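PDB 6FSG: flavodoxin from Bacillus cereus, which binds flavin mononucleotide and probably serves as a low-potential electron donor to a number of redox enzymes. Local coordinates for residues A[50-55]-A[81-86]; A[62-67]-A[99-104]. One frame throughout, in Å; residues are numbered along the deposited sequence. Where two conformers were deposited one is given.

Interaction 1 (A[50-55]-A[81-86]); sequences DGIILG and TGKKAA
Ile52 is joined to segment 81-86 through both its backbone polar atoms: its N donates to Lys84 O (2.8 Å) and its O accepts from Ala86 N. Two residues on, Leu54 N bonds to Ala86 O at 3.0 Å, completing the close-set part of a parallel ladder whose strands diverge by only 11°. Each carbonyl oxygen here also meets a CA-H, as Ile52 O does from Ala85 CA at 3.1 Å. At Gly51, where no side chain stands, Lys84 O lies 3.1 Å from CA. Ile52 and Ala85 share one face, with CB atoms 4.3 Å apart. Ile53 and Ala86 share the other; CG2 of Ile53, anti to the backbone N, comes 3.7 Å from Ala86 O. The strands belong to the beta-alpha-beta unit 51-55, 69-74, 84-91 at the middle of the five-stranded flavodoxin sheet, and strand 2-7 flanks 51-55 on its other edge. Leu109 of helix 100-111 covers Leu54 and Ala85, while Phe138 and Phe142 cover Ile53 and Ala86. Toward Asp50 the ladder slackens: Lys84 N to Asp50 O is straight but weak at 3.3 Å. A water bridges this oxygen to Lys84 NZ, which its chain, bent at chi2 and chi4, turns back onto Gly82 O (2.9 Å). The Asp50 carboxylate is exposed and bonds Lys2 N; Lys83 NZ reaches Glu47 O.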
loop_
_atom_site.group_PDB
_atom_site.type_symbol
_atom_site.label_atom_id
_atom_site.label_comp_id
_atom_site.label_asym_id
_atom_site.label_seq_id
_atom_site.Cartn_x
_atom_site.Cartn_y
_atom_site.Cartn_z
ATOM N N ASP A 50 -1.678 13.986 0.749
ATOM C CA ASP A 50 -1.847 14.201 -0.681
ATOM C C ASP A 50 -1.776 12.902 -1.468
ATOM O O ASP A 50 -2.350 12.798 -2.556
ATOM C CB ASP A 50 -0.725 15.120 -1.177
ATOM C CG ASP A 50 -0.718 16.480 -0.480
ATOM O OD1 ASP A 50 -1.810 16.992 -0.168
ATOM O OD2 ASP A 50 0.375 17.055 -0.253
ATOM N N GLY A 51 -1.039 11.937 -0.955
ATOM C CA GLY A 51 -0.894 10.654 -1.608
ATOM C C GLY A 51 -0.870 9.574 -0.552
ATOM O O GLY A 51 -0.401 9.782 0.569
ATOM N N ILE A 52 -1.388 8.409 -0.930
ATOM C CA ILE A 52 -1.619 7.295 -0.021
ATOM C C ILE A 52 -1.081 6.026 -0.661
ATOM O O ILE A 52 -1.456 5.695 -1.788
ATOM C CB ILE A 52 -3.127 7.111 0.242
ATOM C CG1 ILE A 52 -3.728 8.349 0.920
ATOM C CG2 ILE A 52 -3.347 5.852 1.043
ATOM C CD1 ILE A 52 -5.241 8.408 0.806
ATOM N N ILE A 53 -0.252 5.287 0.065
ATOM C CA ILE A 53 0.219 3.988 -0.403
ATOM C C ILE A 53 -0.102 2.954 0.667
ATOM O O ILE A 53 0.265 3.129 1.831
ATOM C CB ILE A 53 1.730 4.000 -0.714
ATOM C CG1 ILE A 53 2.092 5.097 -1.718
ATOM C CG2 ILE A 53 2.163 2.640 -1.238
ATOM C CD1 ILE A 53 3.593 5.251 -1.964
ATOM N N LEU A 54 -0.789 1.884 0.278
ATOM C CA LEU A 54 -1.094 0.793 1.195
ATOM C C LEU A 54 -0.327 -0.458 0.788
ATOM O O LEU A 54 -0.174 -0.741 -0.400
ATOM C CB LEU A 54 -2.597 0.485 1.230
ATOM C CG LEU A 54 -3.511 1.685 1.509
ATOM C CD1 LEU A 54 -4.984 1.261 1.508
ATOM C CD2 LEU A 54 -3.165 2.388 2.820
ATOM N N GLY A 55 0.162 -1.196 1.780
ATOM C CA GLY A 55 0.855 -2.441 1.528
ATOM C C GLY A 55 0.277 -3.558 2.373
ATOM O O GLY A 55 0.081 -3.379 3.580
ATOM N N THR A 81 -11.424 11.879 -2.373
ATOM C CA THR A 81 -11.469 12.475 -3.704
ATOM C C THR A 81 -10.293 13.429 -3.880
ATOM O O THR A 81 -9.990 14.239 -2.999
ATOM C CB THR A 81 -12.784 13.221 -3.975
ATOM O OG1 THR A 81 -13.011 14.235 -2.984
ATOM C CG2 THR A 81 -13.955 12.239 -4.044
ATOM N N GLY A 82 -9.629 13.321 -5.020
ATOM C CA GLY A 82 -8.467 14.113 -5.332
ATOM C C GLY A 82 -7.129 13.483 -4.986
ATOM O O GLY A 82 -6.113 13.868 -5.573
ATOM N N LYS A 83 -7.096 12.537 -4.048
ATOM C CA LYS A 83 -5.830 11.972 -3.605
ATOM C C LYS A 83 -5.290 11.007 -4.658
ATOM O O LYS A 83 -6.049 10.430 -5.445
ATOM C CB LYS A 83 -6.004 11.218 -2.283
ATOM C CG LYS A 83 -6.827 11.930 -1.223
ATOM C CD LYS A 83 -6.157 13.179 -0.723
ATOM C CE LYS A 83 -6.740 13.581 0.624
ATOM N NZ LYS A 83 -6.219 14.900 1.038
ATOM N N LYS A 84 -3.961 10.851 -4.679
ATOM C CA LYS A 84 -3.287 9.860 -5.515
ATOM C C LYS A 84 -2.959 8.648 -4.648
ATOM O O LYS A 84 -2.468 8.808 -3.525
ATOM C CB LYS A 84 -1.981 10.407 -6.096
ATOM C CG LYS A 84 -2.038 11.837 -6.599
ATOM C CD LYS A 84 -3.067 12.039 -7.681
ATOM C CE LYS A 84 -3.063 13.496 -8.177
ATOM N NZ LYS A 84 -3.776 14.426 -7.242
ATOM N N ALA A 85 -3.221 7.443 -5.160
ATOM C CA ALA A 85 -3.048 6.238 -4.353
ATOM C C ALA A 85 -2.470 5.073 -5.150
ATOM O O ALA A 85 -2.580 5.001 -6.374
ATOM C CB ALA A 85 -4.372 5.832 -3.681
ATOM N N ALA A 86 -1.883 4.127 -4.417
ATOM C CA ALA A 86 -1.342 2.908 -5.005
ATOM C C ALA A 86 -1.210 1.858 -3.908
ATOM O O ALA A 86 -1.195 2.185 -2.718
ATOM C CB ALA A 86 0.021 3.179 -5.650
HETATM O O HOH W 1 -2.378 14.473 -5.008
#

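Interaction 2 (A[62-67]-A[99-104]); sequences GDLPDD and GVAVDI. With FMN (flavin mononucleotide), chain B.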
loop_
_atom_site.group_PDB
_atom_site.type_symbol
_atom_site.label_atom_id
_atom_site.label_comp_id
_atom_site.label_asym_id
_atom_site.label_seq_id
_atom_site.Cartn_x
_atom_site.Cartn_y
_atom_site.Cartn_z
ATOM N N GLY A 62 -8.099 -15.776 0.832
ATOM C CA GLY A 62 -8.048 -14.564 0.035
ATOM C C GLY A 62 -8.594 -13.365 0.783
ATOM O O GLY A 62 -9.445 -12.633 0.266
ATOM N N ASP A 63 -8.122 -13.163 2.010
ATOM C CA ASP A 63 -8.588 -12.082 2.863
ATOM C C ASP A 63 -7.476 -11.068 3.132
ATOM O O ASP A 63 -6.285 -11.313 2.909
ATOM C CB ASP A 63 -9.079 -12.634 4.213
ATOM C CG ASP A 63 -10.308 -13.527 4.101
ATOM O OD1 ASP A 63 -11.097 -13.385 3.144
ATOM O OD2 ASP A 63 -10.489 -14.370 5.009
ATOM N N LEU A 64 -7.889 -9.927 3.665
ATOM C CA LEU A 64 -6.963 -8.978 4.237
ATOM C C LEU A 64 -6.309 -9.554 5.492
ATOM O O LEU A 64 -6.876 -10.421 6.159
ATOM C CB LEU A 64 -7.724 -7.718 4.646
ATOM C CG LEU A 64 -8.363 -6.899 3.516
ATOM C CD1 LEU A 64 -9.153 -5.720 4.081
ATOM C CD2 LEU A 64 -7.312 -6.424 2.529
ATOM N N PRO A 65 -5.125 -9.066 5.853
ATOM C CA PRO A 65 -4.606 -9.356 7.194
ATOM C C PRO A 65 -5.656 -9.027 8.247
ATOM O O PRO A 65 -6.353 -8.017 8.153
ATOM C CB PRO A 65 -3.396 -8.419 7.314
ATOM C CG PRO A 65 -2.982 -8.142 5.899
ATOM C CD PRO A 65 -4.276 -8.101 5.125
ATOM N N ASP A 66 -5.731 -9.863 9.288
ATOM C CA ASP A 66 -6.632 -9.591 10.403
ATOM C C ASP A 66 -6.484 -8.161 10.912
ATOM O O ASP A 66 -7.479 -7.504 11.233
ATOM C CB ASP A 66 -6.369 -10.569 11.554
ATOM C CG ASP A 66 -6.870 -11.976 11.273
ATOM O OD1 ASP A 66 -7.638 -12.183 10.312
ATOM O OD2 ASP A 66 -6.486 -12.885 12.031
ATOM N N ASP A 67 -5.248 -7.661 10.997
ATOM C CA ASP A 67 -5.021 -6.352 11.595
ATOM C C ASP A 67 -5.509 -5.199 10.723
ATOM O O ASP A 67 -5.607 -4.078 11.234
ATOM C CB ASP A 67 -3.542 -6.150 11.931
ATOM C CG ASP A 67 -3.044 -7.107 12.997
ATOM O OD1 ASP A 67 -3.845 -7.514 13.867
ATOM O OD2 ASP A 67 -1.843 -7.450 12.963
ATOM N N GLY A 99 -2.429 -12.755 -3.929
ATOM C CA GLY A 99 -2.287 -11.323 -3.726
ATOM C C GLY A 99 -3.577 -10.539 -3.720
ATOM O O GLY A 99 -3.548 -9.317 -3.928
ATOM N N VAL A 100 -4.715 -11.193 -3.452
ATOM C CA VAL A 100 -5.983 -10.494 -3.617
ATOM C C VAL A 100 -6.183 -9.403 -2.561
ATOM O O VAL A 100 -7.013 -8.519 -2.761
ATOM C CB VAL A 100 -7.208 -11.427 -3.738
ATOM C CG1 VAL A 100 -7.130 -12.282 -5.018
ATOM C CG2 VAL A 100 -7.399 -12.287 -2.500
ATOM N N ALA A 101 -5.440 -9.407 -1.450
ATOM C CA ALA A 101 -5.498 -8.256 -0.550
ATOM C C ALA A 101 -5.153 -6.958 -1.277
ATOM O O ALA A 101 -5.705 -5.896 -0.963
ATOM C CB ALA A 101 -4.539 -8.452 0.622
ATOM N N VAL A 102 -4.210 -7.017 -2.223
ATOM C CA VAL A 102 -3.866 -5.844 -3.026
ATOM C C VAL A 102 -5.080 -5.377 -3.816
ATOM O O VAL A 102 -5.417 -4.187 -3.820
ATOM C CB VAL A 102 -2.659 -6.157 -3.935
ATOM C CG1 VAL A 102 -2.424 -5.044 -4.937
ATOM C CG2 VAL A 102 -1.407 -6.417 -3.081
ATOM N N ASP A 103 -5.761 -6.311 -4.484
ATOM C CA ASP A 103 -6.931 -5.980 -5.290
ATOM C C ASP A 103 -8.081 -5.453 -4.434
ATOM O O ASP A 103 -8.796 -4.530 -4.848
ATOM C CB ASP A 103 -7.337 -7.231 -6.064
ATOM C CG ASP A 103 -6.232 -7.731 -6.971
ATOM O OD1 ASP A 103 -5.856 -6.987 -7.902
ATOM O OD2 ASP A 103 -5.727 -8.843 -6.718
ATOM N N ILE A 104 -8.263 -6.012 -3.229
ATOM C CA ILE A 104 -9.318 -5.562 -2.316
ATOM C C ILE A 104 -9.066 -4.124 -1.870
ATOM O O ILE A 104 -9.985 -3.291 -1.834
ATOM C CB ILE A 104 -9.414 -6.517 -1.105
ATOM C CG1 ILE A 104 -9.942 -7.891 -1.542
ATOM C CG2 ILE A 104 -10.291 -5.914 0.002
ATOM C CD1 ILE A 104 -9.701 -9.019 -0.531
HETATM N N1 FMN B . -0.929 -15.494 -0.079
HETATM C C2 FMN B . -1.714 -15.254 -1.165
HETATM O O2 FMN B . -1.175 -14.681 -2.108
HETATM N N3 FMN B . -3.060 -15.600 -1.143
HETATM C C4 FMN B . -3.659 -16.146 -0.022
HETATM O O4 FMN B . -4.880 -16.419 -0.070
HETATM C C4A FMN B . -2.830 -16.376 1.102
HETATM N N5 FMN B . -3.302 -16.920 2.287
HETATM C C5A FMN B . -2.455 -17.123 3.370
HETATM C C6 FMN B . -2.921 -17.721 4.549
HETATM C C7 FMN B . -2.064 -17.978 5.622
HETATM C C7M FMN B . -2.595 -18.609 6.891
HETATM C C8 FMN B . -0.706 -17.665 5.471
HETATM C C8M FMN B . 0.289 -17.928 6.564
HETATM C C9 FMN B . -0.232 -17.112 4.285
HETATM C C9A FMN B . -1.095 -16.839 3.238
HETATM N N10 FMN B . -0.603 -16.251 2.091
HETATM C C10 FMN B . -1.468 -16.051 1.038
HETATM C "C1'" FMN B . 0.872 -15.963 1.907
HETATM C "C2'" FMN B . 1.425 -14.672 2.496
HETATM O "O2'" FMN B . 0.704 -13.564 2.021
HETATM C "C3'" FMN B . 2.895 -14.587 2.060
HETATM O "O3'" FMN B . 3.635 -15.487 2.846
HETATM C "C4'" FMN B . 3.550 -13.206 2.199
HETATM O "O4'" FMN B . 4.912 -13.241 1.771
HETATM C "C5'" FMN B . 3.521 -12.692 3.630
HETATM O "O5'" FMN B . 3.974 -11.352 3.577
HETATM P P FMN B . 4.674 -10.808 4.883
HETATM O O1P FMN B . 4.774 -9.316 4.729
HETATM O O2P FMN B . 6.045 -11.399 4.949
HETATM O O3P FMN B . 3.832 -11.224 6.060
#
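Apolar contacts carry most of the meeting between Leu64 and the first turns of helix 100-111. Leu64 CD2 lies 3.9 Å from Ala101 CB and equally far from Ile104 CG2, so a single methyl touches two residues one turn apart on the helix. The CB of Leu64 does not point at the helix, but the end of the chain still comes close: with chi2 at 177° CD1 extends anti to CA, and CD2 is the branch that touches the helix. The Leu64 and Ile104 side chains meet at a slant, CG2 of Ile104 also nearing Leu64 CG.

A second group of contacts sets methyls against backbone. Gly62 has no side chain and takes a positive phi; Val100 CG2 sits against its CA and O, 3.5 Å from Gly62 O, and Ile104 CD1 approaches the same oxygen at 3.7 Å. Asp63 O faces Ala101 CB at 4.1 Å, while the CB of Asp63 points away from the helix.

No hydrogen bond joins the two segments directly; their polar link runs through the flavin. Gly99 N gives FMN O2 a nearly straight bond of 2.9 Å (167°). Gly62 N reaches FMN O4 at 3.4 Å, a weak bond bent to 133°. The two carbonyls of the pyrimidine end of the isoalloxazine are therefore met by backbone N-H groups from two different loops, one firmly and one weakly.

Ala101 N bonds Thr58 OG1, tying the start of helix 100-111 to the loop after strand 51-55. That loop runs through 62-67 to helix 69-74, whose Tyr72 packs on both Leu64 and Ile104.

In the fold
Interaction 1 lies deep in the sheet and interaction 2 nearer the surface, at the flavin; their centres are about 17 Å apart and they do not touch. The same chain runs serve both: strand 51-55 leads into the loop holding 62-67, and strand 84-91 leads to helix 100-111, so the paired segments alternate along the sequence. The chemistry differs accordingly. Interaction 1 is a ladder of backbone hydrogen bonds, fraying to lysines and water at its outer end, whereas interaction 2 depends on methyl packing, with the N-H groups of Gly62 and Gly99 turned to the cofactor. Helix 100-111 supplies most of one segment of interaction 2 and, further along, covers one face of interaction 1.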